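Local coordinates for galactofuranose-binding protein YtfQ (PDB 2VK2) that binds alpha- and beta-galactofuranose in the periplasm as the solute-binding component of an ABC transporter that imports this sugar, at residues 21-24 / 25-28; 106-109 / 110-113; 176-179 / 180-183. One frame throughout, in Å; residues are numbered along the deposited sequence.

In the fold
From the N terminus the chain first meets contact 1, residues 21-28, inside helix 15-31, the crossover between strands 4-9 and 34-39 of the parallel sheet. Contact 2, residues 106-113, comes next: strand 103-106 of that sheet ends and helix 109-124 starts, leading on to strand 129-135 of the mixed sheet. Contact 3, residues 176-183, lies in helix 172-185 against this second sheet. The three follow in series, neither nested nor crossed, and each is local, so none closes a long loop. Contacts 1 and 3 lie on opposite sides of the chain's centre, their own centres about 34 Å apart; contact 2 is nearer the middle, beside the bound sugar.

Contact 1: residues 21-24 / 25-28; sequences TNVA and KSEA
Lys-25 opens the second half of this helical run, its N donating to Thr-21 O at 3.1 Å in a regular i to i+4 bond. Its side chain then doubles back along the preceding turn. The first torsion (chi1 -69°) sets CG beside the backbone N and near Thr-21 O, and the extended chain beyond it carries CE alongside Thr-21 CG2 at 3.9 Å, the two side chains pointing the same way. The ammonium NZ ends 2.8 Å from a water, which accepts from it and donates to Asn-22 OD1, bridging the two side chains at the helix surface; Asn-22 ND2 is meanwhile bonded to Gly-296 O. Ser-26 N follows the helical pattern to Asn-22 O at 3.0 Å. Its OG turns back over the turn, 3.2 Å from Val-23 O and about as near to Asn-22 O. Glu-27 N makes the shortest of the four backbone bonds, 2.8 Å to Val-23 O. Its CG stands beside its own backbone N and rests alongside Val-23 CG1 at 3.9 Å; the bend at chi2 (-76°) then swings the carboxylate away to a salt bridge with Arg-31 and a hydrogen bond from Asn-250. Ala-28 N closes the series on Ala-24 O. Helix 15-31 is the crossover of a beta-alpha-beta unit. Thr-21 OG1 bonds to Gln-9 of strand 4-9; Thr-21, Ala-24, Lys-25 and Ala-28 lean on Ile-37 and Leu-35 of strand 34-39, while Ala-24, Glu-27 and Ala-28 also meet Ala-252 and Phe-256 of helix 252-265.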
loop_
_atom_site.group_PDB
_atom_site.type_symbol
_atom_site.label_atom_id
_atom_site.label_comp_id
_atom_site.label_asym_id
_atom_site.label_seq_id
_atom_site.Cartn_x
_atom_site.Cartn_y
_atom_site.Cartn_z
ATOM N N THR A 21 8.857 -0.401 -7.723
ATOM C CA THR A 21 9.454 0.046 -8.977
ATOM C C THR A 21 10.789 -0.659 -9.242
ATOM O O THR A 21 11.025 -1.148 -10.348
ATOM C CB THR A 21 9.634 1.577 -8.977
ATOM O OG1 THR A 21 8.343 2.202 -8.994
ATOM C CG2 THR A 21 10.432 2.041 -10.190
ATOM N N ASN A 22 11.648 -0.725 -8.229
ATOM C CA ASN A 22 12.932 -1.422 -8.355
ATOM C C ASN A 22 12.747 -2.881 -8.750
ATOM O O ASN A 22 13.433 -3.389 -9.637
ATOM C CB ASN A 22 13.712 -1.365 -7.036
ATOM C CG ASN A 22 14.252 0.019 -6.719
ATOM O OD1 ASN A 22 14.401 0.865 -7.600
ATOM N ND2 ASN A 22 14.558 0.250 -5.448
ATOM N N VAL A 23 11.810 -3.552 -8.087
ATOM C CA VAL A 23 11.544 -4.963 -8.346
ATOM C C VAL A 23 10.898 -5.179 -9.720
ATOM O O VAL A 23 11.185 -6.169 -10.395
ATOM C CB VAL A 23 10.676 -5.579 -7.233
ATOM C CG1 VAL A 23 10.276 -7.008 -7.581
ATOM C CG2 VAL A 23 11.431 -5.536 -5.908
ATOM N N ALA A 24 10.041 -4.252 -10.145
ATOM C CA ALA A 24 9.482 -4.311 -11.494
ATOM C C ALA A 24 10.607 -4.304 -12.529
ATOM O O ALA A 24 10.595 -5.085 -13.479
ATOM C CB ALA A 24 8.532 -3.149 -11.730
ATOM N N LYS A 25 11.584 -3.425 -12.330
ATOM C CA LYS A 25 12.728 -3.333 -13.232
ATOM C C LYS A 25 13.570 -4.608 -13.230
ATOM O O LYS A 25 13.896 -5.128 -14.294
ATOM C CB LYS A 25 13.599 -2.131 -12.875
ATOM C CG LYS A 25 12.957 -0.785 -13.161
ATOM C CD LYS A 25 13.842 0.338 -12.655
ATOM C CE LYS A 25 13.240 1.703 -12.916
ATOM N NZ LYS A 25 14.070 2.783 -12.310
ATOM N N SER A 26 13.916 -5.116 -12.048
ATOM C CA SER A 26 14.749 -6.323 -11.970
ATOM C C SER A 26 14.011 -7.560 -12.488
ATOM O O SER A 26 14.612 -8.415 -13.141
ATOM C CB SER A 26 15.293 -6.551 -10.550
ATOM O OG SER A 26 14.265 -6.616 -9.583
ATOM N N GLU A 27 12.709 -7.646 -12.221
ATOM C CA GLU A 27 11.892 -8.729 -12.770
ATOM C C GLU A 27 11.860 -8.679 -14.297
ATOM O O GLU A 27 12.052 -9.697 -14.958
ATOM C CB GLU A 27 10.466 -8.678 -12.215
ATOM C CG GLU A 27 10.330 -9.219 -10.792
ATOM C CD GLU A 27 10.376 -10.739 -10.717
ATOM O OE1 GLU A 27 10.362 -11.402 -11.774
ATOM O OE2 GLU A 27 10.429 -11.280 -9.594
ATOM N N ALA A 28 11.628 -7.493 -14.853
ATOM C CA ALA A 28 11.616 -7.325 -16.306
ATOM C C ALA A 28 12.961 -7.707 -16.917
ATOM O O ALA A 28 13.016 -8.439 -17.905
ATOM C CB ALA A 28 11.259 -5.894 -16.673
HETATM O O HOH W 1 14.039 2.670 -9.491
#

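Contact 2: residues 106-109 / 110-113; sequences TADN and ILEG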
loop_
_atom_site.group_PDB
_atom_site.type_symbol
_atom_site.label_atom_id
_atom_site.label_comp_id
_atom_site.label_asym_id
_atom_site.label_seq_id
_atom_site.Cartn_x
_atom_site.Cartn_y
_atom_site.Cartn_z
ATOM N N THR A 106 -2.465 -8.128 -5.949
ATOM C CA THR A 106 -2.665 -7.294 -4.776
ATOM C C THR A 106 -2.720 -8.143 -3.520
ATOM O O THR A 106 -2.984 -9.338 -3.584
ATOM C CB THR A 106 -3.987 -6.484 -4.916
ATOM O OG1 THR A 106 -4.173 -5.632 -3.779
ATOM C CG2 THR A 106 -5.187 -7.418 -5.056
ATOM N N ALA A 107 -2.447 -7.522 -2.379
ATOM C CA ALA A 107 -2.775 -8.133 -1.102
ATOM C C ALA A 107 -4.283 -8.049 -0.876
ATOM O O ALA A 107 -4.996 -7.313 -1.570
ATOM C CB ALA A 107 -2.037 -7.437 0.026
ATOM N N ASP A 108 -4.761 -8.830 0.085
ATOM C CA ASP A 108 -6.092 -8.645 0.643
ATOM C C ASP A 108 -5.945 -7.505 1.645
ATOM O O ASP A 108 -5.459 -7.698 2.757
ATOM C CB ASP A 108 -6.564 -9.937 1.311
ATOM C CG ASP A 108 -7.930 -9.811 1.963
ATOM O OD1 ASP A 108 -8.420 -8.676 2.157
ATOM O OD2 ASP A 108 -8.508 -10.867 2.296
ATOM N N ASN A 109 -6.338 -6.306 1.231
ATOM C CA ASN A 109 -6.076 -5.105 2.018
ATOM C C ASN A 109 -7.041 -4.957 3.189
ATOM O O ASN A 109 -6.718 -4.309 4.184
ATOM C CB ASN A 109 -6.093 -3.874 1.115
ATOM C CG ASN A 109 -5.140 -4.009 -0.054
ATOM O OD1 ASN A 109 -3.925 -4.108 0.124
ATOM N ND2 ASN A 109 -5.688 -4.028 -1.257
ATOM N N ILE A 110 -8.215 -5.575 3.078
ATOM C CA ILE A 110 -9.125 -5.675 4.210
ATOM C C ILE A 110 -8.457 -6.516 5.298
ATOM O O ILE A 110 -8.436 -6.129 6.469
ATOM C CB ILE A 110 -10.490 -6.284 3.811
ATOM C CG1 ILE A 110 -11.179 -5.412 2.751
ATOM C CG2 ILE A 110 -11.377 -6.426 5.037
ATOM C CD1 ILE A 110 -12.525 -5.923 2.295
ATOM N N LEU A 111 -7.890 -7.652 4.902
ATOM C CA LEU A 111 -7.144 -8.506 5.828
ATOM C C LEU A 111 -5.995 -7.764 6.508
ATOM O O LEU A 111 -5.785 -7.922 7.705
ATOM C CB LEU A 111 -6.600 -9.748 5.115
ATOM C CG LEU A 111 -5.673 -10.650 5.939
ATOM C CD1 LEU A 111 -6.416 -11.257 7.125
ATOM C CD2 LEU A 111 -5.079 -11.732 5.051
ATOM N N GLU A 112 -5.246 -6.967 5.756
ATOM C CA GLU A 112 -4.141 -6.201 6.337
ATOM C C GLU A 112 -4.634 -5.335 7.494
ATOM O O GLU A 112 -4.018 -5.306 8.560
ATOM C CB GLU A 112 -3.481 -5.319 5.284
ATOM C CG GLU A 112 -2.693 -6.070 4.223
ATOM C CD GLU A 112 -2.204 -5.154 3.127
ATOM O OE1 GLU A 112 -2.925 -4.188 2.809
ATOM O OE2 GLU A 112 -1.102 -5.385 2.587
ATOM N N GLY A 113 -5.742 -4.628 7.284
ATOM C CA GLY A 113 -6.335 -3.803 8.335
ATOM C C GLY A 113 -6.825 -4.625 9.511
ATOM O O GLY A 113 -6.657 -4.235 10.668
#
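Asp-108 O takes Glu-112 N at 3.1 Å and Asn-109 O takes Gly-113 N at 3.3 Å, the first helical bonds to form as the chain turns from strand 103-106 into helix 109-124. Asp-108 is the N-cap of that helix. With CG swung opposite its backbone N (chi1 178°), the carboxylate reaches forward over the first turn, and OD1 accepts from Leu-111 N at 3.0 Å. The bond is nearly straight at hydrogen, 170°, yet the N-H comes down onto the carboxylate from above its plane. Ile-110 N lies close to the same oxygen, 3.2 Å from OD1. Leu-111 crosses the aspartate side chain at about a right angle, its CB 3.4 Å from Asp-108 CG, which packs the cap against the start of the turn. A leucine in place of Asp-108 would probably leave Leu-111 N without its capping acceptor and take away a negative charge that is likely to suit the positive end of the helix dipole. Glu-112, extended beyond CG, runs back beside Asn-109 in the same direction. One side of its carboxyl end meets the small Ala-107, whose CB is 3.4 Å from OE2. OE1 forms a salt bridge with Arg-146, a residue that binds galactofuranose, so Glu-112 is a second-shell partner that probably helps to position that guanidinium. Around this start of the helix, Asn-109 and Ile-110 touch helix 141-153, Ala-107 and Glu-112 meet Leu-247 after strand 243-246, and Thr-106 makes backbone bonds to Thr-273 of the neighbouring edge strand 272-274 and to Thr-275 just after it.

Contact 3: residues 176-179 / 180-183; sequences KEVM and ESFI
Val-178 O is gripped twice, by Ser-181 OG at 2.6 Å and by Phe-182 N at 3.0 Å, in the middle of helix 172-185, which packs on the mixed sheet of the periplasmic-binding fold. The hydroxyl comes in at a C=O...O angle of 129°, more bent than the approach of the helical N-H. Ser-181 can reach back because its OG sits between its own backbone N and carbonyl carbon (chi1 77°), folding the hydroxyl over the preceding turn. Elsewhere on the helix, Lys-176 and Glu-180 slant across each other: CE of the extended lysine is 3.6 Å from Glu-180 OE2, but NZ stays at 4.5 Å from that oxygen, too far for a salt bridge, and pairs with Glu-212 of helix 200-212 instead. Buried Met-179 and Ile-183 meet at about a right angle, Met-179 CG lying 4.0 Å from Ile-183 CD1. The methionine reaches Val-132 of strand 129-135 and Ala-206 and Ala-209 of helix 200-212. Val-178 and Phe-182 run side by side towards strands 129-135 and 160-167, both touching Leu-134 and Gln-166. Between them is a CH-pi contact: Val-178 CG1 lies over one face of the Phe-182 ring, displaced towards its rim, with CZ 3.4 Å from that methyl carbon.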
loop_
_atom_site.group_PDB
_atom_site.type_symbol
_atom_site.label_atom_id
_atom_site.label_comp_id
_atom_site.label_asym_id
_atom_site.label_seq_id
_atom_site.Cartn_x
_atom_site.Cartn_y
_atom_site.Cartn_z
ATOM N N LYS A 176 3.509 12.963 9.252
ATOM C CA LYS A 176 4.022 13.752 10.372
ATOM C C LYS A 176 3.163 14.993 10.618
ATOM O O LYS A 176 2.789 15.275 11.754
ATOM C CB LYS A 176 5.476 14.166 10.124
ATOM C CG LYS A 176 6.098 14.929 11.288
ATOM C CD LYS A 176 7.560 15.241 11.046
ATOM C CE LYS A 176 8.172 15.931 12.250
ATOM N NZ LYS A 176 9.579 16.335 12.001
ATOM N N GLU A 177 2.862 15.727 9.551
ATOM C CA GLU A 177 2.056 16.946 9.636
ATOM C C GLU A 177 0.681 16.675 10.248
ATOM O O GLU A 177 0.232 17.401 11.138
ATOM C CB GLU A 177 1.898 17.555 8.241
ATOM C CG GLU A 177 1.051 18.817 8.167
ATOM C CD GLU A 177 0.757 19.223 6.737
ATOM O OE1 GLU A 177 1.678 19.147 5.898
ATOM O OE2 GLU A 177 -0.395 19.611 6.449
ATOM N N VAL A 178 0.019 15.627 9.770
ATOM C CA VAL A 178 -1.308 15.284 10.267
ATOM C C VAL A 178 -1.240 14.797 11.718
ATOM O O VAL A 178 -2.070 15.186 12.540
ATOM C CB VAL A 178 -1.996 14.244 9.359
ATOM C CG1 VAL A 178 -3.323 13.799 9.953
ATOM C CG2 VAL A 178 -2.201 14.828 7.966
ATOM N N MET A 179 -0.246 13.973 12.042
ATOM C CA MET A 179 -0.067 13.520 13.423
ATOM C C MET A 179 0.172 14.695 14.374
ATOM O O MET A 179 -0.357 14.706 15.485
ATOM C CB MET A 179 1.083 12.515 13.548
ATOM C CG MET A 179 1.164 11.831 14.912
ATOM S SD MET A 179 -0.254 10.763 15.229
ATOM C CE MET A 179 -0.075 10.472 16.989
ATOM N N GLU A 180 0.966 15.676 13.940
ATOM C CA GLU A 180 1.180 16.895 14.731
ATOM C C GLU A 180 -0.145 17.581 15.058
ATOM O O GLU A 180 -0.363 18.007 16.192
ATOM C CB GLU A 180 2.096 17.875 13.994
ATOM C CG GLU A 180 3.569 17.484 13.993
ATOM C CD GLU A 180 4.410 18.307 13.025
ATOM O OE1 GLU A 180 3.840 18.977 12.136
ATOM O OE2 GLU A 180 5.653 18.284 13.151
ATOM N N SER A 181 -1.030 17.675 14.067
ATOM C CA SER A 181 -2.344 18.287 14.268
ATOM C C SER A 181 -3.207 17.465 15.228
ATOM O O SER A 181 -3.928 18.030 16.050
ATOM C CB SER A 181 -3.072 18.487 12.933
ATOM O OG SER A 181 -3.606 17.274 12.437
ATOM N N PHE A 182 -3.135 16.139 15.122
ATOM C CA PHE A 182 -3.864 15.255 16.034
ATOM C C PHE A 182 -3.377 15.416 17.474
ATOM O O PHE A 182 -4.181 15.486 18.401
ATOM C CB PHE A 182 -3.720 13.781 15.628
ATOM C CG PHE A 182 -4.434 13.398 14.347
ATOM C CD1 PHE A 182 -5.385 14.223 13.747
ATOM C CD2 PHE A 182 -4.172 12.166 13.768
ATOM C CE1 PHE A 182 -6.029 13.828 12.578
ATOM C CE2 PHE A 182 -4.822 11.766 12.611
ATOM C CZ PHE A 182 -5.745 12.597 12.015
ATOM N N ILE A 183 -2.059 15.462 17.651
ATOM C CA ILE A 183 -1.456 15.625 18.975
ATOM C C ILE A 183 -1.907 16.933 19.627
ATOM O O ILE A 183 -2.309 16.944 20.792
ATOM C CB ILE A 183 0.088 15.568 18.893
ATOM C CG1 ILE A 183 0.548 14.138 18.593
ATOM C CG2 ILE A 183 0.726 16.051 20.193
ATOM C CD1 ILE A 183 2.007 14.032 18.205
#